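Local atomic coordinates of EchA1_1 (Mycobacterium avium subsp. paratuberculosis, PDB entry 3R9T), a protein that probably catalyses the reversible hydration of (2E)-enoyl-CoA to (3S)-3-hydroxyacyl-CoA in fatty acid metabolism, as a member of the enoyl-CoA hydratase/isomerase family. Residues V41-E46 and P88-A93; R97-K102 and A213-A218. All blocks are in the same frame, centred on the assembly; numbering follows the deposited sequence.

Contact 1 (V41-E46 and P88-A93)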
ATOM      1  N   VAL B  41       0.833  26.184  15.193  1.00 22.88           N
ATOM      2  CA  VAL B  41       0.327  25.312  14.143  1.00 21.94           C
ATOM      3  C   VAL B  41      -1.052  24.742  14.512  1.00 21.55           C
ATOM      4  O   VAL B  41      -2.009  24.790  13.716  1.00 21.35           O
ATOM      5  CB  VAL B  41       1.353  24.195  13.830  1.00 21.04           C
ATOM      6  CG1 VAL B  41       0.711  23.103  12.943  1.00 20.95           C
ATOM      7  CG2 VAL B  41       2.644  24.786  13.185  1.00 21.66           C
ATOM      8  N   GLY B  42      -1.153  24.218  15.728  1.00 21.69           N
ATOM      9  CA  GLY B  42      -2.378  23.615  16.213  1.00 22.24           C
ATOM     10  C   GLY B  42      -3.532  24.598  16.263  1.00 23.07           C
ATOM     11  O   GLY B  42      -4.622  24.295  15.806  1.00 22.91           O
ATOM     12  N   ASP B  43      -3.314  25.791  16.804  1.00 24.51           N
ATOM     13  CA  ASP B  43      -4.398  26.780  16.842  1.00 25.40           C
ATOM     14  C   ASP B  43      -4.854  27.200  15.429  1.00 25.43           C
ATOM     15  O   ASP B  43      -6.049  27.353  15.180  1.00 25.51           O
ATOM     16  CB  ASP B  43      -3.992  28.009  17.669  1.00 26.83           C
ATOM     17  CG  ASP B  43      -3.824  27.704  19.157  1.00 28.09           C
ATOM     18  OD1 ASP B  43      -4.189  26.603  19.625  1.00 29.76           O
ATOM     19  OD2 ASP B  43      -3.319  28.600  19.866  1.00 31.86           O
ATOM     20  N   ALA B  44      -3.898  27.371  14.514  1.00 25.44           N
ATOM     21  CA  ALA B  44      -4.190  27.768  13.126  1.00 25.90           C
ATOM     22  C   ALA B  44      -4.988  26.685  12.406  1.00 25.57           C
ATOM     23  O   ALA B  44      -5.952  26.970  11.695  1.00 26.50           O
ATOM     24  CB  ALA B  44      -2.897  28.070  12.371  1.00 25.94           C
ATOM     25  N   LEU B  45      -4.603  25.429  12.593  1.00 25.15           N
ATOM     26  CA  LEU B  45      -5.397  24.328  12.042  1.00 24.87           C
ATOM     27  C   LEU B  45      -6.823  24.322  12.580  1.00 25.29           C
ATOM     28  O   LEU B  45      -7.775  24.087  11.833  1.00 25.25           O
ATOM     29  CB  LEU B  45      -4.767  22.982  12.374  1.00 24.73           C
ATOM     30  CG  LEU B  45      -3.669  22.417  11.495  1.00 25.78           C
ATOM     31  CD1 LEU B  45      -3.321  21.022  12.029  1.00 25.80           C
ATOM     32  CD2 LEU B  45      -4.090  22.345  10.022  1.00 25.44           C
ATOM     33  N   GLU B  46      -6.974  24.562  13.878  1.00 25.57           N
ATOM     34  CA  GLU B  46      -8.300  24.577  14.496  1.00 26.66           C
ATOM     35  C   GLU B  46      -9.138  25.714  13.898  1.00 27.42           C
ATOM     36  O   GLU B  46     -10.328  25.543  13.619  1.00 28.13           O
ATOM     37  CB  GLU B  46      -8.161  24.665  16.037  1.00 27.68           C
ATOM     38  CG  GLU B  46      -9.406  25.031  16.836  1.00 31.19           C
ATOM     39  CD  GLU B  46      -9.108  25.231  18.330  1.00 35.41           C
ATOM     40  OE1 GLU B  46      -9.691  24.500  19.160  1.00 39.21           O
ATOM     41  OE2 GLU B  46      -8.287  26.114  18.674  1.00 38.39           O
ATOM     42  N   PRO B  88      -2.739  17.789  24.039  1.00 26.23           N
ATOM     43  CA  PRO B  88      -1.846  16.665  23.832  1.00 26.16           C
ATOM     44  C   PRO B  88      -2.381  15.707  22.761  1.00 25.94           C
ATOM     45  O   PRO B  88      -1.598  15.023  22.098  1.00 26.23           O
ATOM     46  CB  PRO B  88      -1.825  15.984  25.207  1.00 26.81           C
ATOM     47  CG  PRO B  88      -3.084  16.378  25.840  1.00 26.77           C
ATOM     48  CD  PRO B  88      -3.291  17.784  25.410  1.00 27.16           C
ATOM     49  N   GLU B  89      -3.703  15.682  22.596  1.00 26.41           N
ATOM     50  CA  GLU B  89      -4.358  14.763  21.671  1.00 25.77           C
ATOM     51  C   GLU B  89      -4.007  15.073  20.217  1.00 24.70           C
ATOM     52  O   GLU B  89      -4.207  14.217  19.355  1.00 24.40           O
ATOM     53  CB  GLU B  89      -5.883  14.735  21.855  1.00 26.12           C
ATOM     54  CG  GLU B  89      -6.646  15.949  21.315  1.00 27.95           C
ATOM     55  CD  GLU B  89      -6.576  17.157  22.225  1.00 30.83           C
ATOM     56  OE1 GLU B  89      -5.778  17.137  23.186  1.00 32.07           O
ATOM     57  OE2 GLU B  89      -7.325  18.127  21.981  1.00 34.75           O
ATOM     58  N   TRP B  90      -3.483  16.269  19.936  1.00 23.51           N
ATOM     59  CA  TRP B  90      -3.089  16.615  18.553  1.00 22.86           C
ATOM     60  C   TRP B  90      -1.686  16.131  18.179  1.00 22.04           C
ATOM     61  O   TRP B  90      -1.271  16.219  17.017  1.00 22.29           O
ATOM     62  CB  TRP B  90      -3.155  18.126  18.322  1.00 22.88           C
ATOM     63  CG  TRP B  90      -4.544  18.695  18.355  1.00 23.69           C
ATOM     64  CD1 TRP B  90      -5.718  18.013  18.242  1.00 23.90           C
ATOM     65  CD2 TRP B  90      -4.895  20.072  18.501  1.00 24.24           C
ATOM     66  NE1 TRP B  90      -6.780  18.881  18.316  1.00 24.61           N
ATOM     67  CE2 TRP B  90      -6.300  20.153  18.466  1.00 25.01           C
ATOM     68  CE3 TRP B  90      -4.152  21.251  18.637  1.00 23.88           C
ATOM     69  CZ2 TRP B  90      -6.980  21.364  18.574  1.00 26.57           C
ATOM     70  CZ3 TRP B  90      -4.824  22.447  18.744  1.00 26.07           C
ATOM     71  CH2 TRP B  90      -6.223  22.500  18.721  1.00 25.40           C
ATOM     72  N   GLY B  91      -0.947  15.651  19.173  1.00 22.12           N
ATOM     73  CA  GLY B  91       0.407  15.165  18.969  1.00 21.61           C
ATOM     74  C   GLY B  91       1.430  16.209  18.559  1.00 20.94           C
ATOM     75  O   GLY B  91       1.239  17.426  18.718  1.00 19.97           O
ATOM     76  N   PHE B  92       2.514  15.693  17.993  1.00 21.08           N
ATOM     77  CA  PHE B  92       3.684  16.457  17.574  1.00 21.31           C
ATOM     78  C   PHE B  92       3.312  17.612  16.662  1.00 20.86           C
ATOM     79  O   PHE B  92       2.560  17.430  15.715  1.00 20.35           O
ATOM     80  CB  PHE B  92       4.612  15.486  16.861  1.00 21.35           C
ATOM     81  CG  PHE B  92       5.923  16.055  16.431  1.00 21.63           C
ATOM     82  CD1 PHE B  92       6.993  16.109  17.324  1.00 24.25           C
ATOM     83  CD2 PHE B  92       6.140  16.401  15.107  1.00 22.94           C
ATOM     84  CE1 PHE B  92       8.225  16.565  16.915  1.00 25.20           C
ATOM     85  CE2 PHE B  92       7.367  16.856  14.694  1.00 24.63           C
ATOM     86  CZ  PHE B  92       8.420  16.941  15.611  1.00 25.29           C
ATOM     87  N   ALA B  93       3.791  18.806  17.012  1.00 20.75           N
ATOM     88  CA  ALA B  93       3.591  20.048  16.245  1.00 20.20           C
ATOM     89  C   ALA B  93       2.139  20.517  16.246  1.00 19.76           C
ATOM     90  O   ALA B  93       1.770  21.387  15.473  1.00 20.35           O
ATOM     91  CB  ALA B  93       4.137  19.915  14.781  1.00 18.79           C
TER

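Contact 2 (R97-K102 and A213-A218)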
ATOM      1  N   ARG B  97      -1.538  14.260  14.750  1.00 18.77           N
ATOM      2  CA  ARG B  97      -2.774  13.589  15.173  1.00 19.23           C
ATOM      3  C   ARG B  97      -3.899  14.618  15.281  1.00 18.97           C
ATOM      4  O   ARG B  97      -4.716  14.562  16.192  1.00 19.70           O
ATOM      5  CB  ARG B  97      -2.557  12.901  16.525  1.00 19.86           C
ATOM      6  CG  ARG B  97      -3.503  11.796  16.855  1.00 23.96           C
ATOM      7  CD  ARG B  97      -2.980  11.097  18.116  1.00 29.31           C
ATOM      8  NE  ARG B  97      -3.760   9.942  18.526  1.00 34.17           N
ATOM      9  CZ  ARG B  97      -3.531   9.244  19.639  1.00 38.12           C
ATOM     10  NH1 ARG B  97      -2.545   9.586  20.468  1.00 39.83           N
ATOM     11  NH2 ARG B  97      -4.298   8.198  19.935  1.00 39.28           N
ATOM     12  N   HIS B  98      -3.928  15.552  14.337  1.00 17.69           N
ATOM     13  CA  HIS B  98      -4.900  16.637  14.311  1.00 17.85           C
ATOM     14  C   HIS B  98      -5.655  16.622  12.985  1.00 17.97           C
ATOM     15  O   HIS B  98      -5.391  17.417  12.098  1.00 17.96           O
ATOM     16  CB  HIS B  98      -4.172  17.961  14.489  1.00 17.56           C
ATOM     17  CG  HIS B  98      -5.062  19.127  14.768  1.00 18.63           C
ATOM     18  ND1 HIS B  98      -4.552  20.339  15.181  1.00 18.73           N
ATOM     19  CD2 HIS B  98      -6.407  19.280  14.707  1.00 21.41           C
ATOM     20  CE1 HIS B  98      -5.548  21.188  15.365  1.00 21.65           C
ATOM     21  NE2 HIS B  98      -6.682  20.573  15.085  1.00 20.75           N
ATOM     22  N   PHE B  99      -6.609  15.716  12.877  1.00 18.27           N
ATOM     23  CA  PHE B  99      -7.403  15.605  11.679  1.00 18.12           C
ATOM     24  C   PHE B  99      -8.305  16.826  11.537  1.00 18.22           C
ATOM     25  O   PHE B  99      -9.034  17.207  12.475  1.00 19.73           O
ATOM     26  CB  PHE B  99      -8.283  14.348  11.688  1.00 18.26           C
ATOM     27  CG  PHE B  99      -9.129  14.229  10.450  1.00 17.53           C
ATOM     28  CD1 PHE B  99      -8.603  13.666   9.298  1.00 18.35           C
ATOM     29  CD2 PHE B  99     -10.414  14.758  10.416  1.00 19.66           C
ATOM     30  CE1 PHE B  99      -9.361  13.599   8.124  1.00 17.99           C
ATOM     31  CE2 PHE B  99     -11.192  14.683   9.255  1.00 19.38           C
ATOM     32  CZ  PHE B  99     -10.660  14.102   8.115  1.00 20.08           C
ATOM     33  N   ILE B 100      -8.249  17.412  10.345  1.00 17.98           N
ATOM     34  CA  ILE B 100      -9.212  18.406   9.891  1.00 18.85           C
ATOM     35  C   ILE B 100      -9.795  17.986   8.540  1.00 18.39           C
ATOM     36  O   ILE B 100      -9.154  17.288   7.749  1.00 17.53           O
ATOM     37  CB  ILE B 100      -8.627  19.846   9.832  1.00 18.96           C
ATOM     38  CG1 ILE B 100      -7.591  20.011   8.711  1.00 19.16           C
ATOM     39  CG2 ILE B 100      -8.096  20.249  11.221  1.00 20.11           C
ATOM     40  CD1 ILE B 100      -7.288  21.497   8.407  1.00 21.58           C
ATOM     41  N   ASP B 101     -11.032  18.418   8.299  1.00 18.95           N
ATOM     42  CA  ASP B 101     -11.855  18.157   7.112  0.50 19.40           C
ATOM     43  C   ASP B 101     -11.326  18.762   5.824  1.00 18.77           C
ATOM     44  O   ASP B 101     -11.751  18.402   4.703  1.00 19.36           O
ATOM     45  CB  ASP B 101     -13.230  18.808   7.330  0.50 20.02           C
ATOM     46  CG  ASP B 101     -14.078  18.081   8.340  0.50 22.57           C
ATOM     47  OD1 ASP B 101     -13.911  16.856   8.501  0.50 25.82           O
ATOM     48  OD2 ASP B 101     -14.932  18.743   8.967  0.50 25.54           O
ATOM     49  N   LYS B 102     -10.486  19.778   5.983  1.00 18.37           N
ATOM     50  CA  LYS B 102      -9.993  20.531   4.840  1.00 18.87           C
ATOM     51  C   LYS B 102      -8.627  20.020   4.403  1.00 17.76           C
ATOM     52  O   LYS B 102      -7.838  19.572   5.222  1.00 17.51           O
ATOM     53  CB  LYS B 102      -9.938  22.001   5.204  1.00 19.71           C
ATOM     54  CG  LYS B 102     -11.139  22.409   6.069  1.00 24.00           C
ATOM     55  CD  LYS B 102     -11.874  23.589   5.568  1.00 27.82           C
ATOM     56  CE  LYS B 102     -13.058  23.949   6.482  1.00 26.97           C
ATOM     57  NZ  LYS B 102     -13.065  25.384   6.797  1.00 28.59           N
ATOM     58  N   ALA B 213     -16.078  15.309   2.807  1.00 19.90           N
ATOM     59  CA  ALA B 213     -16.591  13.952   2.952  1.00 18.90           C
ATOM     60  C   ALA B 213     -15.592  12.927   2.413  1.00 18.14           C
ATOM     61  O   ALA B 213     -15.398  11.853   2.996  1.00 16.84           O
ATOM     62  CB  ALA B 213     -17.919  13.795   2.246  1.00 19.43           C
ATOM     63  N   SER B 214     -14.959  13.249   1.282  1.00 18.01           N
ATOM     64  CA  SER B 214     -13.970  12.348   0.681  1.00 17.22           C
ATOM     65  C   SER B 214     -12.795  12.128   1.616  1.00 17.47           C
ATOM     66  O   SER B 214     -12.324  11.006   1.773  1.00 16.55           O
ATOM     67  CB  SER B 214     -13.457  12.881  -0.668  1.00 17.82           C
ATOM     68  OG  SER B 214     -14.487  12.914  -1.623  1.00 18.47           O
ATOM     69  N   LYS B 215     -12.340  13.194   2.265  1.00 17.74           N
ATOM     70  CA  LYS B 215     -11.275  13.058   3.270  1.00 18.87           C
ATOM     71  C   LYS B 215     -11.669  12.177   4.432  1.00 19.12           C
ATOM     72  O   LYS B 215     -10.900  11.311   4.832  1.00 19.73           O
ATOM     73  CB  LYS B 215     -10.854  14.418   3.850  1.00 19.82           C
ATOM     74  CG  LYS B 215      -9.677  15.063   3.198  1.00 22.02           C
ATOM     75  CD  LYS B 215      -9.039  16.188   4.082  1.00 19.90           C
ATOM     76  CE  LYS B 215      -8.161  15.687   5.222  1.00 21.48           C
ATOM     77  NZ  LYS B 215      -7.226  16.780   5.748  1.00 18.58           N
ATOM     78  N   ARG B 216     -12.855  12.385   4.988  1.00 18.26           N
ATOM     79  CA  ARG B 216     -13.270  11.600   6.141  1.00 19.72           C
ATOM     80  C   ARG B 216     -13.320  10.124   5.775  1.00 19.50           C
ATOM     81  O   ARG B 216     -12.871   9.285   6.557  1.00 21.28           O
ATOM     82  CB  ARG B 216     -14.613  12.062   6.684  1.00 20.07           C
ATOM     83  CG  ARG B 216     -14.558  13.431   7.324  1.00 19.89           C
ATOM     84  CD  ARG B 216     -15.806  13.781   8.044  1.00 22.91           C
ATOM     85  NE  ARG B 216     -16.937  13.945   7.147  1.00 23.84           N
ATOM     86  CZ  ARG B 216     -17.378  15.105   6.669  1.00 23.23           C
ATOM     87  NH1 ARG B 216     -18.432  15.105   5.874  1.00 22.21           N
ATOM     88  NH2 ARG B 216     -16.802  16.259   6.992  1.00 23.64           N
ATOM     89  N   ILE B 217     -13.837   9.794   4.591  1.00 18.48           N
ATOM     90  CA  ILE B 217     -13.955   8.389   4.229  1.00 17.49           C
ATOM     91  C   ILE B 217     -12.581   7.784   3.939  1.00 16.36           C
ATOM     92  O   ILE B 217     -12.289   6.692   4.393  1.00 17.11           O
ATOM     93  CB  ILE B 217     -14.831   8.176   2.995  1.00 16.98           C
ATOM     94  CG1 ILE B 217     -16.266   8.578   3.270  1.00 17.67           C
ATOM     95  CG2 ILE B 217     -14.799   6.701   2.566  1.00 17.47           C
ATOM     96  CD1 ILE B 217     -17.043   9.021   2.025  1.00 18.58           C
ATOM     97  N   ALA B 218     -11.733   8.499   3.200  1.00 16.70           N
ATOM     98  CA  ALA B 218     -10.414   7.987   2.776  1.00 17.13           C
ATOM     99  C   ALA B 218      -9.508   7.692   3.955  1.00 18.15           C
ATOM    100  O   ALA B 218      -8.657   6.808   3.876  1.00 20.01           O
ATOM    101  CB  ALA B 218      -9.726   8.991   1.838  1.00 17.49           C
TER
HETATM  102  O   HOH W   1      -6.088  16.177   8.356  1.00 14.30           O

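Contact 1 (V41-E46 and P88-A93)
Val-41 meets the backbone carbonyl of Ala-93 with its side chain. The branch that comes closest is CG1, anti to the backbone N (chi1 168°) and beside the carbonyl carbon, 3.2 Å from Ala-93 O. The contact joins helix 35-50 of the crotonase fold to the loop between helix 73-77 and strand 104-108. The Val-41 side chain also touches Ile-22 of strand 19-24. One residue on, Gly-42 receives the indole of Trp-90. The benzo part of the ring packs directly on the glycine backbone: Trp-90 CE3 is 3.8 Å from Gly-42 CA, and Trp-90 CZ3 is 3.5 Å from Gly-42 O. The ring meets that oxygen obliquely. Gly-42 O also accepts the helical bond from Glu-46 N. Asp-43 touches the ring lightly, and its OD1 is hydrogen-bonded to His-84 NE2. The Trp-90 ring in turn stacks with His-98 and His-87. Glu-46 closes the contact one turn after Gly-42. Its extended side chain crosses the indole at about a right angle, with carboxylate and ring planes 89° apart. Glu-46 CD lies at the ring edge, in plane, 4.0 Å from Trp-90 CH2.

Contact 2 (R97-K102 and A213-A218)
Lys-215 reaches from its helix to the backbone of 97-102 and makes the two shorter hydrogen bonds of the contact. Its NZ donates to Ile-100 O at 2.8 Å and to Lys-102 O at 2.9 Å. The first bond comes in 24° from the carbonyl plane of Ile-100. The second comes from well above the plane of the Lys-102 carbonyl. A water accepts from both Lys-215 NZ and Ile-100 N, and so bridges the two segments. The ammonium also forms a salt bridge with Asp-124 OD2. Asp-101 O is buried beside the Lys-215 chain, 3.6 Å from its CD, and has no polar partner. In the crotonase fold this contact ties the lead-in to the core strand 104-108 to helix 208-218, which also packs on the second subunit. The charged pair across the contact is Asp-101 with Arg-216. In one of two conformers of Asp-101, Arg-216 NH2 gives a weak bond of 3.3 Å to Asp-101 OD1, part of a tentative salt bridge. The carboxylate sits at the guanidinium edge, the planes 80° apart. Arg-216 NE has a stronger partner in Glu-239 of the second subunit. Apolar packing centres on Phe-99. Its ring meets Lys-215 and Arg-216 obliquely: Phe-99 CE1 is 3.8 Å from Lys-215 CE, which a bend at chi3 (78°) places, and Phe-99 CZ is 4.0 Å from Arg-216 CG.

How the contacts relate
Contact 1 and contact 2 follow one another along the chain, and their centres lie 15 Å apart. Segments 88-93 and 97-102 belong to the same loop, between helix 73-77 and strand 104-108. The two contacts touch directly. A probable hydrogen bond joins Arg-97 N to Trp-90 O at 3.0 Å, and His-98 CE1 packs 3.3 Å from Gly-42 O. Contact 1 also borders the ligand pocket: the side chain of Ala-93 is about 10 Å from the bound benzoic acid, and Phe-92 touches Ala-147, a residue of that pocket. Further along the shared loop, His-98 of contact 2 packs back on helix 35-50, its ND1 3.5 Å from Leu-45 CD1.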